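Local coordinates for protein transcriptional regulator, MarR family (Neisseria meningitidis serogroup B, PDB 3G3Z) that probably binds DNA as a dimeric winged helix-turn-helix transcription factor of the MarR family and so regulates transcription, at residues T47-H50 with I51-W55; L91-T94 with G95-Y98; M136-T139 with I140-K144. One frame throughout, in Å; residues are numbered along the deposited sequence.

Contact 1. Residues T47-H50 with I51-W55; sequences TQKH and IGEKW
Ile51 takes its place in the first turn of helix 48-55 through a bond from its N to Thr47 O (3.3 Å). Its CG1, beside its own backbone N (chi1 -64°), carries CD1 back to 3.6 Å from Thr47 O, so a branched hydrocarbon covers the start of the helix on the side packed against Thr39 and Leu89. Gly52 follows, its N bonded to Gln48 O; Gln48 turns away, and its OE1 accepts from Trp77 NE1. The helix starts at Thr47, the N-cap, whose OG1 accepts from His50 N at 3.1 Å. By its position in the MarR winged helix-turn-helix domain, 48-55 is the helix before the probable recognition helix, 59-71. Glu53 and Lys49, one turn apart on the exposed face, run out from the helix together. Lys49 bends along its chain to bring NZ to 3.6 Å from Glu53 OE2, a long salt bridge that suits a solvent-facing pair. Lys54 N bonds to His50 O at 2.9 Å, while its ammonium forms salt bridges with Glu43 of its own chain and with Asp7 of the second subunit; His50 NE2 also bonds to Glu43. Trp55 N, bonded to Ile51 O, continues the helical pattern.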
# COMPACT_ATOMS: atom_id res chain seq x y z
N THR A 47 -2.98 -4.68 -22.65
CA THR A 47 -1.74 -5.43 -22.67
C THR A 47 -1.34 -5.68 -21.22
O THR A 47 -1.79 -4.97 -20.33
CB THR A 47 -0.61 -4.66 -23.37
OG1 THR A 47 -0.32 -3.47 -22.63
CG2 THR A 47 -0.99 -4.31 -24.81
N GLN A 48 -0.50 -6.69 -21.01
CA GLN A 48 0.07 -6.95 -19.69
C GLN A 48 0.75 -5.70 -19.13
O GLN A 48 0.69 -5.42 -17.92
CB GLN A 48 1.07 -8.10 -19.76
CG GLN A 48 0.43 -9.45 -19.97
CD GLN A 48 1.45 -10.55 -20.25
OE1 GLN A 48 1.21 -11.42 -21.07
NE2 GLN A 48 2.58 -10.50 -19.56
N LYS A 49 1.41 -4.96 -20.02
CA LYS A 49 2.09 -3.72 -19.65
C LYS A 49 1.14 -2.67 -19.07
O LYS A 49 1.46 -2.05 -18.04
CB LYS A 49 2.86 -3.14 -20.84
CG LYS A 49 3.61 -1.85 -20.50
CD LYS A 49 4.99 -1.86 -21.12
CE LYS A 49 5.12 -0.81 -22.19
NZ LYS A 49 5.59 0.50 -21.61
N HIS A 50 -0.01 -2.48 -19.72
CA HIS A 50 -1.00 -1.51 -19.23
C HIS A 50 -1.50 -1.86 -17.82
O HIS A 50 -1.60 -0.99 -16.94
CB HIS A 50 -2.19 -1.43 -20.19
CG HIS A 50 -3.32 -0.59 -19.67
ND1 HIS A 50 -3.41 0.76 -19.91
CD2 HIS A 50 -4.39 -0.92 -18.90
CE1 HIS A 50 -4.50 1.23 -19.32
NE2 HIS A 50 -5.11 0.24 -18.70
N ILE A 51 -1.81 -3.14 -17.63
CA ILE A 51 -2.24 -3.67 -16.34
C ILE A 51 -1.16 -3.47 -15.28
O ILE A 51 -1.44 -2.99 -14.18
CB ILE A 51 -2.60 -5.18 -16.49
CG1 ILE A 51 -3.80 -5.34 -17.42
CG2 ILE A 51 -2.86 -5.82 -15.12
CD1 ILE A 51 -3.94 -6.74 -17.99
N GLY A 52 0.08 -3.83 -15.63
CA GLY A 52 1.24 -3.71 -14.73
C GLY A 52 1.45 -2.28 -14.27
O GLY A 52 1.66 -2.03 -13.08
N GLU A 53 1.39 -1.34 -15.22
CA GLU A 53 1.53 0.09 -14.93
C GLU A 53 0.37 0.66 -14.11
O GLU A 53 0.59 1.34 -13.10
CB GLU A 53 1.83 0.89 -16.21
CG GLU A 53 3.33 1.16 -16.38
CD GLU A 53 3.84 1.19 -17.82
OE1 GLU A 53 3.14 1.74 -18.70
OE2 GLU A 53 4.96 0.68 -18.07
N LYS A 54 -0.86 0.34 -14.51
CA LYS A 54 -2.05 0.76 -13.78
C LYS A 54 -2.03 0.35 -12.29
O LYS A 54 -2.34 1.17 -11.42
CB LYS A 54 -3.30 0.20 -14.45
CG LYS A 54 -4.61 0.70 -13.85
CD LYS A 54 -5.80 -0.03 -14.47
CE LYS A 54 -7.10 0.23 -13.71
NZ LYS A 54 -7.75 1.52 -14.08
N TRP A 55 -1.66 -0.89 -12.00
CA TRP A 55 -1.74 -1.39 -10.63
C TRP A 55 -0.40 -1.43 -9.93
O TRP A 55 -0.30 -1.91 -8.80
CB TRP A 55 -2.47 -2.74 -10.57
CG TRP A 55 -3.90 -2.57 -11.00
CD1 TRP A 55 -4.43 -2.86 -12.22
CD2 TRP A 55 -4.98 -2.05 -10.21
NE1 TRP A 55 -5.77 -2.55 -12.24
CE2 TRP A 55 -6.13 -2.04 -11.02
CE3 TRP A 55 -5.08 -1.57 -8.89
CZ2 TRP A 55 -7.39 -1.59 -10.56
CZ3 TRP A 55 -6.32 -1.12 -8.43
CH2 TRP A 55 -7.46 -1.13 -9.26

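Contact 2. Residues L91-T94 with G95-Y98; sequences LTET and GKAY
Lys96 runs back over Thr92 and Leu91 at the start of helix 93-117, while Gly95 offers them bare backbone. Lys96 CG lies 3.2 Å from Thr92 O and 3.9 Å from Leu91 CB, and Lys96 CE comes to 3.4 Å from Leu91 O. With CG beside the backbone N (chi1 -64°) and the chain extended beyond it, the methylenes lie along the backbone while NZ reaches the edge of the turn. There Glu93 curls to meet it. A bend at chi2 (-42°) folds the carboxylate back, and OE2 forms a salt bridge with Lys96 NZ at 3.5 Å. An exposed position suits two such flexible, charged chains.

Gly95 sits where Leu91 closes in from the strand, with Leu91 CG 3.9 Å from Gly95 C; the lack of a side chain lets the leucine come close to the backbone. Leu91 ends strand 89-91, one of the two strands of the wing in the MarR winged helix-turn-helix domain, and it also packs on Ile75, Leu40 and Ala41. Between strand and helix stands Thr92, the N-cap. Its OG1 accepts from Gly95 N at 3.0 Å and also bonds to Gly73 O, a double role open to a hydroxyl, which can accept and donate at once. Behind the cap, Lys96 N bonds to Thr92 O, and Tyr98 N to Thr94 O at 3.0 Å. The tyrosine ring leads away from this turn, toward Leu37, Leu29 and Leu74.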
# COMPACT_ATOMS: atom_id res chain seq x y z
N LEU A 91 -10.59 -11.14 -21.81
CA LEU A 91 -11.38 -12.14 -21.08
C LEU A 91 -12.08 -13.06 -22.08
O LEU A 91 -12.67 -12.59 -23.06
CB LEU A 91 -12.44 -11.46 -20.22
CG LEU A 91 -12.37 -11.34 -18.69
CD1 LEU A 91 -10.98 -11.44 -18.06
CD2 LEU A 91 -13.06 -10.06 -18.28
N THR A 92 -12.00 -14.36 -21.83
CA THR A 92 -12.78 -15.32 -22.60
C THR A 92 -14.24 -15.23 -22.19
O THR A 92 -14.59 -14.49 -21.27
CB THR A 92 -12.29 -16.74 -22.34
OG1 THR A 92 -12.46 -17.04 -20.96
CG2 THR A 92 -10.82 -16.89 -22.74
N GLU A 93 -15.10 -15.99 -22.86
CA GLU A 93 -16.50 -16.06 -22.44
C GLU A 93 -16.63 -16.58 -21.01
O GLU A 93 -17.35 -16.00 -20.20
CB GLU A 93 -17.34 -16.89 -23.43
CG GLU A 93 -17.81 -16.11 -24.66
CD GLU A 93 -18.29 -14.68 -24.33
OE1 GLU A 93 -19.18 -14.52 -23.46
OE2 GLU A 93 -17.78 -13.73 -24.95
N THR A 94 -15.92 -17.67 -20.70
CA THR A 94 -15.91 -18.20 -19.33
C THR A 94 -15.33 -17.19 -18.34
O THR A 94 -15.77 -17.13 -17.19
CB THR A 94 -15.17 -19.55 -19.23
OG1 THR A 94 -13.78 -19.35 -19.52
CG2 THR A 94 -15.76 -20.57 -20.21
N GLY A 95 -14.36 -16.40 -18.79
CA GLY A 95 -13.77 -15.32 -17.98
C GLY A 95 -14.74 -14.20 -17.62
O GLY A 95 -14.69 -13.66 -16.51
N LYS A 96 -15.62 -13.86 -18.55
CA LYS A 96 -16.59 -12.79 -18.35
C LYS A 96 -17.65 -13.17 -17.31
O LYS A 96 -17.94 -12.39 -16.42
CB LYS A 96 -17.24 -12.39 -19.67
CG LYS A 96 -16.26 -11.79 -20.65
CD LYS A 96 -16.84 -11.63 -22.03
CE LYS A 96 -15.76 -11.12 -22.96
NZ LYS A 96 -16.33 -10.61 -24.23
N ALA A 97 -18.21 -14.38 -17.45
CA ALA A 97 -19.08 -14.94 -16.43
C ALA A 97 -18.34 -15.02 -15.07
O ALA A 97 -18.88 -14.62 -14.04
CB ALA A 97 -19.58 -16.32 -16.86
N TYR A 98 -17.11 -15.51 -15.09
CA TYR A 98 -16.25 -15.55 -13.89
C TYR A 98 -16.08 -14.17 -13.25
O TYR A 98 -16.22 -14.02 -12.03
CB TYR A 98 -14.90 -16.17 -14.26
CG TYR A 98 -13.92 -16.43 -13.13
CD1 TYR A 98 -13.02 -15.44 -12.74
CD2 TYR A 98 -13.84 -17.67 -12.51
CE1 TYR A 98 -12.08 -15.67 -11.74
CE2 TYR A 98 -12.91 -17.91 -11.49
CZ TYR A 98 -12.03 -16.90 -11.12
OH TYR A 98 -11.10 -17.08 -10.12

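Contact 3. Residues M136-T139 with I140-K144; sequences MEKT and ISENK
Thr139 and Asn143 project together from one flank near the end of helix 119-142, with Thr139 CG2 at 3.9 Å from Asn143 ND2. The asparagine backbone N bonds to Thr139 O at 2.9 Å, and its amide group, with CG beside the backbone N (chi1 -63°), turns back over the same oxygen. The placement of OD1 and ND2 is doubtful, since the modelled Asn143 OD1 lies 2.9 Å from another acceptor, Thr139 O. A turn earlier, Ile140 N bonds to Met136 O. Ile140 CG1 presses against Met136 O at 3.1 Å, and Ile140 CD1 follows at 3.3 Å from Met136 O. On the exposed side Lys138 and Glu142 pass at an angle. Glu142 OE2 comes to 3.5 Å from Lys138 CE and 3.9 Å from Lys138 NZ, a long salt bridge in which CE and CG come closer to the acid than NZ does.

Further bonds, from Ser141 N to Glu137 O and from Glu142 N to Lys138 O, complete the regular helical pattern that sets these side chains. Thr139 OG1, beside its own backbone N, bonds to Val135 O one turn back, which fixes the rotation of the side chain and leaves CG2 to face Asn143. Met136, present as selenomethionine, packs its long, flexible chain on Ile16 of the second subunit, Ile140 lies on Gln26 of that subunit, and Thr139 touches its Lys112; helix 119-142 thus contributes to the dimer interface, as C-terminal helices do in MarR proteins. The chemistry is accordingly divided: apolar chains and an internally bonded hydroxyl serve the buried face, while the loose ion pair, probably weakened by water, is likely to add only modestly to helix stability.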
# COMPACT_ATOMS: atom_id res chain seq x y z
N MSE A 136 7.07 13.66 -4.09
CA MSE A 136 7.87 12.56 -3.59
C MSE A 136 8.71 11.95 -4.69
O MSE A 136 9.90 11.73 -4.48
CB MSE A 136 6.99 11.48 -2.96
CG MSE A 136 6.29 11.91 -1.71
SE MSE A 136 4.93 10.62 -1.17
CE MSE A 136 4.34 9.99 -2.90
N GLU A 137 8.11 11.66 -5.85
CA GLU A 137 8.86 11.10 -6.99
C GLU A 137 10.00 12.01 -7.39
O GLU A 137 11.13 11.57 -7.58
CB GLU A 137 7.96 10.86 -8.21
CG GLU A 137 7.05 9.64 -8.13
CD GLU A 137 7.77 8.31 -8.40
OE1 GLU A 137 7.07 7.31 -8.68
OE2 GLU A 137 9.02 8.25 -8.34
N LYS A 138 9.69 13.30 -7.51
CA LYS A 138 10.64 14.31 -7.96
C LYS A 138 11.81 14.48 -6.98
O LYS A 138 12.97 14.62 -7.40
CB LYS A 138 9.90 15.64 -8.17
CG LYS A 138 10.75 16.87 -8.44
CD LYS A 138 9.86 18.11 -8.34
CE LYS A 138 10.65 19.40 -8.45
NZ LYS A 138 10.90 19.73 -9.88
N THR A 139 11.51 14.43 -5.68
CA THR A 139 12.51 14.60 -4.62
C THR A 139 13.45 13.40 -4.55
O THR A 139 14.67 13.56 -4.39
CB THR A 139 11.83 14.83 -3.25
OG1 THR A 139 10.96 15.96 -3.34
CG2 THR A 139 12.87 15.09 -2.15
N ILE A 140 12.88 12.20 -4.66
CA ILE A 140 13.63 10.95 -4.72
C ILE A 140 14.55 10.94 -5.95
O ILE A 140 15.70 10.49 -5.87
CB ILE A 140 12.69 9.72 -4.75
CG1 ILE A 140 11.92 9.58 -3.43
CG2 ILE A 140 13.46 8.43 -5.06
CD1 ILE A 140 10.70 8.66 -3.53
N SER A 141 14.04 11.43 -7.08
CA SER A 141 14.84 11.58 -8.30
C SER A 141 16.02 12.51 -8.07
O SER A 141 17.16 12.17 -8.40
CB SER A 141 13.99 12.10 -9.46
OG SER A 141 13.16 11.08 -9.98
N GLU A 142 15.76 13.67 -7.48
CA GLU A 142 16.82 14.61 -7.15
C GLU A 142 17.86 14.02 -6.21
O GLU A 142 19.06 14.18 -6.43
CB GLU A 142 16.25 15.89 -6.54
CG GLU A 142 15.57 16.78 -7.58
CD GLU A 142 14.56 17.73 -6.96
OE1 GLU A 142 14.35 17.66 -5.73
OE2 GLU A 142 13.98 18.54 -7.72
N ASN A 143 17.41 13.31 -5.19
CA ASN A 143 18.30 12.74 -4.17
C ASN A 143 19.26 11.68 -4.70
O ASN A 143 20.17 11.25 -4.00
CB ASN A 143 17.50 12.22 -2.98
CG ASN A 143 16.75 13.33 -2.26
OD1 ASN A 143 16.84 14.49 -2.65
ND2 ASN A 143 16.00 12.97 -1.23
N LYS A 144 19.05 11.25 -5.95
CA LYS A 144 19.99 10.40 -6.65
C LYS A 144 21.02 11.27 -7.33
O LYS A 144 22.19 11.27 -6.95
CB LYS A 144 19.27 9.55 -7.70
CG LYS A 144 18.25 8.59 -7.16
CD LYS A 144 17.70 7.74 -8.28
CE LYS A 144 16.42 7.03 -7.86
NZ LYS A 144 15.79 6.36 -9.03

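All three contacts are local helical turns, met along the chain in the order 1, 2, 3. Contact 1 lies on helix 48-55 and contact 2 at the start of helix 93-117, both in the winged helix-turn-helix part of the fold; their centres are about 19 Å apart and they do not touch. Contact 3 lies near the C-terminal end of helix 119-142, which follows helix 93-117, yet its centre is about 42 Å from that of contact 2, on the opposite side of the chain's centre. Contacts 1 and 3, about 24 Å apart between centres, both touch the second subunit. The probable DNA-binding part and the C-terminal dimerisation helix therefore both meet the partner chain, consistent with a regulator working as a dimer.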